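Local atomic coordinates of Exo-alpha-sialidase (Clostridium perfringens, PDB entry 2VO8), a protein that probably cleaves terminal sialic acids from glycans as a family 33 glycoside hydrolase, and carries this cohesin module, which probably binds a dockerin partner in toxin complexes. Residues 12-16 against 26-30; 53-59 against 99-105; 106-112 against 134-140. One frame throughout, in Å; residues are numbered along the deposited sequence.

Interaction 1 of 3, residues 12-16 against 26-30; sequences STIKV and FEAIL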
# COMPACT_ATOMS: atom_id res chain seq x y z
N SER A 12 3.12 3.42 8.27
CA SER A 12 2.89 2.75 6.95
C SER A 12 4.16 2.90 6.12
O SER A 12 4.92 3.85 6.32
CB SER A 12 1.67 3.32 6.24
OG SER A 12 1.79 4.69 5.91
N THR A 13 4.38 2.00 5.16
CA THR A 13 5.51 2.05 4.26
C THR A 13 5.01 1.90 2.85
O THR A 13 4.03 1.20 2.62
CB THR A 13 6.55 0.95 4.54
OG1 THR A 13 5.96 -0.36 4.39
CG2 THR A 13 7.15 1.11 5.96
N ILE A 14 5.62 2.64 1.93
CA ILE A 14 5.43 2.39 0.49
C ILE A 14 6.80 2.44 -0.18
O ILE A 14 7.53 3.41 -0.01
CB ILE A 14 4.38 3.36 -0.13
CG1 ILE A 14 4.36 3.25 -1.68
CG2 ILE A 14 4.52 4.81 0.31
CD1 ILE A 14 3.06 3.90 -2.30
N LYS A 15 7.14 1.39 -0.91
CA LYS A 15 8.44 1.22 -1.57
C LYS A 15 8.16 1.06 -3.05
O LYS A 15 7.33 0.24 -3.45
CB LYS A 15 9.25 0.07 -1.03
CG LYS A 15 9.80 0.29 0.37
CD LYS A 15 10.79 -0.81 0.81
CE LYS A 15 10.14 -2.15 1.00
NZ LYS A 15 9.22 -2.19 2.17
N VAL A 16 8.79 1.92 -3.83
CA VAL A 16 8.61 1.90 -5.27
C VAL A 16 9.84 2.54 -5.90
O VAL A 16 10.53 3.42 -5.31
CB VAL A 16 7.28 2.64 -5.66
CG1 VAL A 16 7.27 3.98 -5.13
CG2 VAL A 16 7.03 2.68 -7.24
N PHE A 26 5.14 -2.03 -13.10
CA PHE A 26 6.01 -1.96 -11.92
C PHE A 26 5.17 -2.22 -10.66
O PHE A 26 3.98 -2.15 -10.72
CB PHE A 26 6.70 -0.56 -11.86
CG PHE A 26 5.75 0.57 -11.50
CD1 PHE A 26 5.57 0.99 -10.17
CD2 PHE A 26 5.04 1.25 -12.50
CE1 PHE A 26 4.67 2.00 -9.87
CE2 PHE A 26 4.13 2.21 -12.20
CZ PHE A 26 3.95 2.63 -10.89
N GLU A 27 5.81 -2.47 -9.51
CA GLU A 27 5.17 -2.78 -8.22
C GLU A 27 5.34 -1.59 -7.22
O GLU A 27 6.47 -1.12 -7.09
CB GLU A 27 5.89 -4.05 -7.63
CG GLU A 27 5.35 -5.44 -8.18
CD GLU A 27 6.10 -6.05 -9.41
OE1 GLU A 27 5.57 -7.00 -10.02
OE2 GLU A 27 7.23 -5.64 -9.77
N ALA A 28 4.28 -1.14 -6.56
CA ALA A 28 4.43 -0.44 -5.29
C ALA A 28 4.15 -1.39 -4.13
O ALA A 28 3.14 -2.10 -4.12
CB ALA A 28 3.49 0.75 -5.22
N ILE A 29 5.06 -1.41 -3.16
CA ILE A 29 5.01 -2.38 -2.08
C ILE A 29 4.58 -1.72 -0.77
O ILE A 29 5.30 -0.89 -0.21
CB ILE A 29 6.38 -3.06 -1.87
CG1 ILE A 29 6.81 -3.79 -3.14
CG2 ILE A 29 6.32 -4.02 -0.69
CD1 ILE A 29 8.21 -4.35 -3.08
N LEU A 30 3.40 -2.09 -0.29
CA LEU A 30 2.81 -1.47 0.88
C LEU A 30 3.10 -2.30 2.14
O LEU A 30 2.98 -3.52 2.13
CB LEU A 30 1.34 -1.27 0.73
CG LEU A 30 0.77 -0.81 -0.61
CD1 LEU A 30 -0.72 -0.55 -0.43
CD2 LEU A 30 1.55 0.48 -1.01
O HOH W 1 6.68 -0.93 1.78
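Lys15 and Ile29 form an antiparallel hydrogen-bonded pair where strands 12-15 and 26-30 run at 163° to each other. Ile29 N reaches Lys15 O at 2.8 Å, in the carbonyl plane, while Lys15 N returns the bond to Ile29 O at 3.0 Å from a tilted position. Both acceptors also receive a CA-H contact, Ile29 O from Ile14 CA and Lys15 O from Ala28 CA, the usual complement to the N-H bonds in an antiparallel pairing.

The next pair along, Ile14 with Leu30, is non-hydrogen-bonded and turns its side chains to the opposite face. They lie side by side and point the same way, with Ile14 CD1 4.0 Å from Leu30 CD2. Because Ile14 CG1 stands anti to the backbone N (chi1 171°), the branch runs along its own strand and its CD1 also comes to 4.3 Å from Ala28 CB. Leu112 and Phe48 pack on Ile14, and Tyr46 and Leu114 on Leu30. Further on, Val16 CG2 approaches the Phe26 ring obliquely, 3.6 Å from Phe26 CE1.

On the other face the chemistry is mixed. Lys15 CB lies 4.3 Å from Ile29 CB, and the lysine then bends at its last two torsions, bringing its ammonium back towards Thr13. There Lys15 NZ donates to a water at 2.9 Å, and Thr13 OG1 is bonded to the same water; the ammonium's main partner is Asp95, in a salt bridge. One face is thus apolar and packed inward; the other mixes Ile29 with the polar end of Lys15.

This is the antiparallel pairing of strands 10-15 and 26-33 in a cohesin jelly-roll sandwich.

Interaction 2 of 3, residues 53-59 against 99-105; sequences EAFILNE and VNLTPKI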
# COMPACT_ATOMS: atom_id res chain seq x y z
N GLU A 53 -5.24 9.14 -14.33
CA GLU A 53 -4.91 9.55 -15.73
C GLU A 53 -3.55 9.02 -16.18
O GLU A 53 -3.32 8.76 -17.38
CB GLU A 53 -4.93 11.09 -15.88
CG GLU A 53 -6.25 11.72 -15.57
CD GLU A 53 -6.28 13.21 -15.91
OE1 GLU A 53 -5.22 13.85 -15.88
OE2 GLU A 53 -7.38 13.71 -16.20
N ALA A 54 -2.64 8.85 -15.23
CA ALA A 54 -1.27 8.50 -15.55
C ALA A 54 -0.94 7.01 -15.49
O ALA A 54 0.05 6.60 -16.09
CB ALA A 54 -0.32 9.27 -14.69
N PHE A 55 -1.71 6.24 -14.72
CA PHE A 55 -1.52 4.81 -14.46
C PHE A 55 -2.76 3.99 -14.72
O PHE A 55 -3.83 4.43 -14.48
CB PHE A 55 -1.07 4.52 -13.03
CG PHE A 55 0.10 5.31 -12.58
CD1 PHE A 55 1.34 4.86 -12.76
CD2 PHE A 55 -0.07 6.52 -11.94
CE1 PHE A 55 2.39 5.55 -12.34
CE2 PHE A 55 0.96 7.21 -11.53
CZ PHE A 55 2.20 6.75 -11.75
N ILE A 56 -2.52 2.76 -15.15
CA ILE A 56 -3.47 1.66 -15.19
C ILE A 56 -3.28 0.75 -13.91
O ILE A 56 -2.21 0.28 -13.76
CB ILE A 56 -3.18 0.81 -16.48
CG1 ILE A 56 -3.29 1.65 -17.75
CG2 ILE A 56 -4.00 -0.37 -16.57
CD1 ILE A 56 -2.51 1.15 -18.91
N LEU A 57 -4.34 0.54 -13.09
CA LEU A 57 -4.25 -0.42 -11.99
C LEU A 57 -4.41 -1.85 -12.50
O LEU A 57 -5.47 -2.22 -13.01
CB LEU A 57 -5.29 -0.12 -10.92
CG LEU A 57 -5.31 -1.06 -9.71
CD1 LEU A 57 -4.01 -0.95 -8.92
CD2 LEU A 57 -6.51 -0.76 -8.82
N ASN A 58 -3.36 -2.65 -12.36
CA ASN A 58 -3.34 -4.01 -12.92
C ASN A 58 -3.86 -5.07 -11.99
O ASN A 58 -4.83 -5.75 -12.32
CB ASN A 58 -1.95 -4.42 -13.38
CG ASN A 58 -1.43 -3.53 -14.46
OD1 ASN A 58 -0.24 -3.13 -14.46
ND2 ASN A 58 -2.31 -3.20 -15.40
N GLU A 59 -3.22 -5.23 -10.84
CA GLU A 59 -3.68 -6.21 -9.82
C GLU A 59 -3.08 -5.80 -8.48
O GLU A 59 -2.00 -5.18 -8.45
CB GLU A 59 -3.26 -7.63 -10.10
CG GLU A 59 -1.75 -7.78 -10.35
CD GLU A 59 -1.21 -9.22 -10.26
OE1 GLU A 59 -2.02 -10.19 -10.33
OE2 GLU A 59 0.04 -9.38 -10.16
N VAL A 99 1.08 -3.65 -5.23
CA VAL A 99 0.16 -2.97 -6.14
C VAL A 99 0.85 -2.84 -7.50
O VAL A 99 1.90 -2.22 -7.62
CB VAL A 99 -0.28 -1.56 -5.62
CG1 VAL A 99 -1.30 -0.89 -6.59
CG2 VAL A 99 -0.85 -1.62 -4.25
N ASN A 100 0.32 -3.51 -8.52
CA ASN A 100 0.97 -3.58 -9.82
C ASN A 100 0.27 -2.56 -10.74
O ASN A 100 -0.96 -2.57 -10.85
CB ASN A 100 0.88 -4.99 -10.40
CG ASN A 100 1.78 -5.18 -11.57
OD1 ASN A 100 1.49 -4.66 -12.69
ND2 ASN A 100 2.92 -5.85 -11.35
N LEU A 101 1.06 -1.66 -11.29
CA LEU A 101 0.61 -0.51 -12.11
C LEU A 101 1.41 -0.43 -13.38
O LEU A 101 2.54 -0.80 -13.42
CB LEU A 101 0.81 0.80 -11.33
CG LEU A 101 -0.05 0.89 -10.06
CD1 LEU A 101 0.81 1.30 -8.84
CD2 LEU A 101 -1.23 1.77 -10.18
N THR A 102 0.81 0.09 -14.46
CA THR A 102 1.54 0.41 -15.70
C THR A 102 1.28 1.88 -16.05
O THR A 102 0.12 2.30 -16.16
CB THR A 102 1.11 -0.47 -16.87
OG1 THR A 102 1.28 -1.87 -16.53
CG2 THR A 102 1.88 -0.11 -18.17
N PRO A 103 2.35 2.67 -16.17
CA PRO A 103 2.10 4.09 -16.55
C PRO A 103 1.61 4.19 -17.98
O PRO A 103 1.95 3.34 -18.79
CB PRO A 103 3.47 4.77 -16.40
CG PRO A 103 4.38 3.71 -15.66
CD PRO A 103 3.78 2.39 -15.98
N LYS A 104 0.76 5.17 -18.27
CA LYS A 104 0.34 5.35 -19.68
C LYS A 104 0.59 6.76 -20.21
O LYS A 104 0.23 7.04 -21.37
CB LYS A 104 -1.11 4.94 -19.84
CG LYS A 104 -2.13 5.74 -19.05
CD LYS A 104 -3.48 5.18 -19.34
CE LYS A 104 -4.64 5.89 -18.68
NZ LYS A 104 -5.09 7.16 -19.38
N ILE A 105 1.12 7.64 -19.37
CA ILE A 105 1.58 8.98 -19.77
C ILE A 105 2.85 9.36 -19.06
O ILE A 105 2.97 9.17 -17.86
CB ILE A 105 0.59 10.10 -19.39
CG1 ILE A 105 -0.74 9.91 -20.08
CG2 ILE A 105 1.19 11.49 -19.73
CD1 ILE A 105 -1.85 10.83 -19.51
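The Phe55 ring meets residues 101-103 obliquely, its CD1 3.9 Å from Pro103 CA, with Thr102 O and Leu101 CB also beside it. Phe55 CG lies next to its own backbone N (chi1 -51°), which swings the ring towards the proline, while Phe55 CB rests 4.0 Å from Leu101 CD2. Around the rest of the ring the fold supplies Tyr50, Leu112, Val136 and Ile138. A second pair of flat groups sits at the far end on the other face: the Glu59 carboxylate and the Asn100 amide have planes 77° apart, and their side chains meet through aliphatic carbons, Glu59 CG and Asn100 CB, 3.8 Å apart.

The backbones between these ends pair antiparallel, as two neighbouring strands of the cohesin sandwich, and carry a classic beta bulge in which Asn58 and Glu59 both face Asn100. Asn100 O accepts from Asn58 N at 2.8 Å and only weakly from Glu59 N, whereas Asn100 N donates to Glu59 O at 2.9 Å. Before the bulge the register is regular, Ile56 and Thr102 exchanging two bonds, of which Ile56 N to Thr102 O is nearly straight at 177°.

Leu57 CD1 reaches across to Val99 CG1, 3.6 Å away. Past the strand ends, Lys104 N donates to Ala54 O from above the carbonyl plane, and the lysine chain crosses Ile56 at about a right angle before Lys104 NZ bonds Glu53 O at 3.1 Å.

Interaction 3 of 3, residues 106-112 against 134-140; sequences SSELEVL and KEVKINE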
# COMPACT_ATOMS: atom_id res chain seq x y z
N SER A 106 3.78 9.98 -19.78
CA SER A 106 4.98 10.51 -19.14
C SER A 106 4.66 11.70 -18.22
O SER A 106 3.71 12.51 -18.45
CB SER A 106 6.02 10.90 -20.19
OG SER A 106 5.58 12.06 -20.88
N SER A 107 5.50 11.83 -17.20
CA SER A 107 5.33 12.84 -16.17
C SER A 107 6.60 13.01 -15.37
O SER A 107 7.30 12.03 -15.07
CB SER A 107 4.17 12.49 -15.24
OG SER A 107 4.10 13.45 -14.20
N GLU A 108 6.88 14.27 -14.98
CA GLU A 108 8.05 14.54 -14.20
C GLU A 108 7.85 14.09 -12.75
O GLU A 108 8.81 13.82 -12.10
CB GLU A 108 8.43 16.04 -14.22
CG GLU A 108 8.91 16.56 -15.60
CD GLU A 108 10.31 16.11 -15.95
OE1 GLU A 108 11.03 15.58 -15.07
OE2 GLU A 108 10.73 16.29 -17.13
N LEU A 109 6.61 14.06 -12.28
CA LEU A 109 6.36 13.76 -10.88
C LEU A 109 4.95 13.31 -10.75
O LEU A 109 4.00 14.05 -11.09
CB LEU A 109 6.68 14.96 -9.95
CG LEU A 109 6.56 14.81 -8.42
CD1 LEU A 109 7.28 15.99 -7.73
CD2 LEU A 109 5.10 14.76 -7.97
N GLU A 110 4.80 12.07 -10.26
CA GLU A 110 3.52 11.61 -9.75
C GLU A 110 3.65 11.02 -8.33
O GLU A 110 4.67 10.47 -8.00
CB GLU A 110 2.93 10.51 -10.64
CG GLU A 110 2.76 10.96 -12.12
CD GLU A 110 1.67 12.01 -12.27
OE1 GLU A 110 0.69 12.01 -11.48
OE2 GLU A 110 1.77 12.83 -13.20
N VAL A 111 2.60 11.15 -7.56
CA VAL A 111 2.61 10.70 -6.15
C VAL A 111 1.71 9.49 -5.97
O VAL A 111 0.52 9.54 -6.28
CB VAL A 111 2.20 11.83 -5.21
CG1 VAL A 111 2.17 11.36 -3.74
CG2 VAL A 111 3.15 13.07 -5.43
N LEU A 112 2.32 8.41 -5.44
CA LEU A 112 1.62 7.24 -4.95
C LEU A 112 1.53 7.37 -3.41
O LEU A 112 2.57 7.43 -2.76
CB LEU A 112 2.35 6.00 -5.36
CG LEU A 112 2.69 5.94 -6.87
CD1 LEU A 112 3.55 4.78 -7.18
CD2 LEU A 112 1.34 6.02 -7.68
N LYS A 134 5.12 8.22 -1.91
CA LYS A 134 6.36 8.10 -2.64
C LYS A 134 6.13 8.78 -4.01
O LYS A 134 5.04 8.67 -4.58
CB LYS A 134 6.73 6.62 -2.80
CG LYS A 134 7.78 6.26 -3.86
CD LYS A 134 9.17 6.66 -3.54
CE LYS A 134 10.08 6.35 -4.75
NZ LYS A 134 11.36 5.81 -4.26
N GLU A 135 7.14 9.53 -4.46
CA GLU A 135 7.12 10.18 -5.78
C GLU A 135 7.84 9.31 -6.79
O GLU A 135 8.88 8.74 -6.50
CB GLU A 135 7.77 11.57 -5.76
CG GLU A 135 7.27 12.46 -4.69
CD GLU A 135 8.04 13.77 -4.60
OE1 GLU A 135 9.15 13.85 -5.14
OE2 GLU A 135 7.48 14.69 -3.97
N VAL A 136 7.29 9.25 -8.00
CA VAL A 136 7.92 8.60 -9.12
C VAL A 136 7.98 9.56 -10.32
O VAL A 136 7.09 10.41 -10.49
CB VAL A 136 7.18 7.32 -9.58
CG1 VAL A 136 6.91 6.33 -8.37
CG2 VAL A 136 5.90 7.65 -10.21
N LYS A 137 9.00 9.38 -11.14
CA LYS A 137 9.08 10.03 -12.47
C LYS A 137 8.70 8.99 -13.53
O LYS A 137 9.25 7.88 -13.54
CB LYS A 137 10.44 10.63 -12.71
CG LYS A 137 10.68 11.16 -14.13
CD LYS A 137 12.15 11.42 -14.37
CE LYS A 137 12.48 12.09 -15.71
NZ LYS A 137 11.33 12.13 -16.61
N ILE A 138 7.79 9.35 -14.42
CA ILE A 138 7.35 8.42 -15.47
C ILE A 138 8.09 8.84 -16.75
O ILE A 138 7.79 9.90 -17.33
CB ILE A 138 5.83 8.46 -15.75
CG1 ILE A 138 4.97 8.24 -14.49
CG2 ILE A 138 5.45 7.43 -16.86
CD1 ILE A 138 3.57 8.54 -14.72
N ASN A 139 9.04 8.02 -17.16
CA ASN A 139 9.72 8.18 -18.44
C ASN A 139 8.87 7.82 -19.66
O ASN A 139 7.92 7.03 -19.57
CB ASN A 139 11.01 7.36 -18.46
CG ASN A 139 12.01 7.83 -17.39
OD1 ASN A 139 12.53 7.04 -16.57
ND2 ASN A 139 12.26 9.11 -17.40
N GLU A 140 9.26 8.36 -20.81
CA GLU A 140 8.65 7.99 -22.08
C GLU A 140 8.94 6.54 -22.41
O GLU A 140 10.04 6.05 -22.19
CB GLU A 140 9.21 8.80 -23.27
CG GLU A 140 9.35 10.29 -23.09
CD GLU A 140 8.05 11.04 -22.91
OE1 GLU A 140 7.01 10.62 -23.46
OE2 GLU A 140 8.09 12.10 -22.22
O HOH W 2 3.77 9.83 -22.77
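Ser106 OG donates a hydrogen bond to Glu140 OE2 at 2.8 Å, approaching from above the carboxylate plane. A water adds a second link, accepting from Ser106 N and donating weakly to Glu140 OE1. Glu140 is bent at chi2, which folds its carboxylate back against the serine.

Further in, the backbone polar groups are satisfied in reciprocal pairs. Ser107 exchanges two bonds with Ile138, Glu110 two with Val136 and Leu112 two with Lys134; most run close to the carbonyl axis, but Ser107 N meets Ile138 O on a lone pair, in the plane. Between the first two pairs the register slips by one residue, a beta bulge at the corner.

Ser107 OG does double duty there. With chi1 at 176° the hydroxyl points away from its own N-H; it accepts from Leu109 N at 3.2 Å, closing an ST turn, and donates to Glu110 OE2 on its anti side at 2.6 Å. The other oxygen of this carboxylate, Glu110 OE1, is bonded to Asn51 ND2. At the corner residue itself, Glu108 runs alongside Lys137 in a long salt bridge, Glu108 OE1 to Lys137 NZ 3.8 Å, while Lys134 NZ forms a salt bridge with Asp18 and a hydrogen bond to Val16 O.

Apolar atoms fill the inner face: Ile138 CD1 lies 3.6 Å from Glu110 CG, and Leu112 CD1 meets Val136 CG1 at 3.9 Å. With each Glu110 oxygen bonded and its CG against Ile138, the carboxylate is probably held in one orientation and favoured in its ionised form, fixing the corner by directed bonds as well as by packing.

How the interactions relate
Read from the N terminus, interaction 1 comes first and closes a short loop between strands 10-15 and 26-33. Interaction 2 opens only after it, closing a much longer loop of 39 residues, and interaction 3 follows from the next residue, pairing the arms of the hairpin 107-121 and 126-139; the three are in series, none crossing another. Strand 26-33 is shared: it faces 12-16 on one edge and 99-105 on the other, Ala28 O probably accepting from Val99 N. Interactions 2 and 3 meet through Phe55 and Ile138, while Val16 packs on Val136, so the contacts converge on the interior of the sandwich.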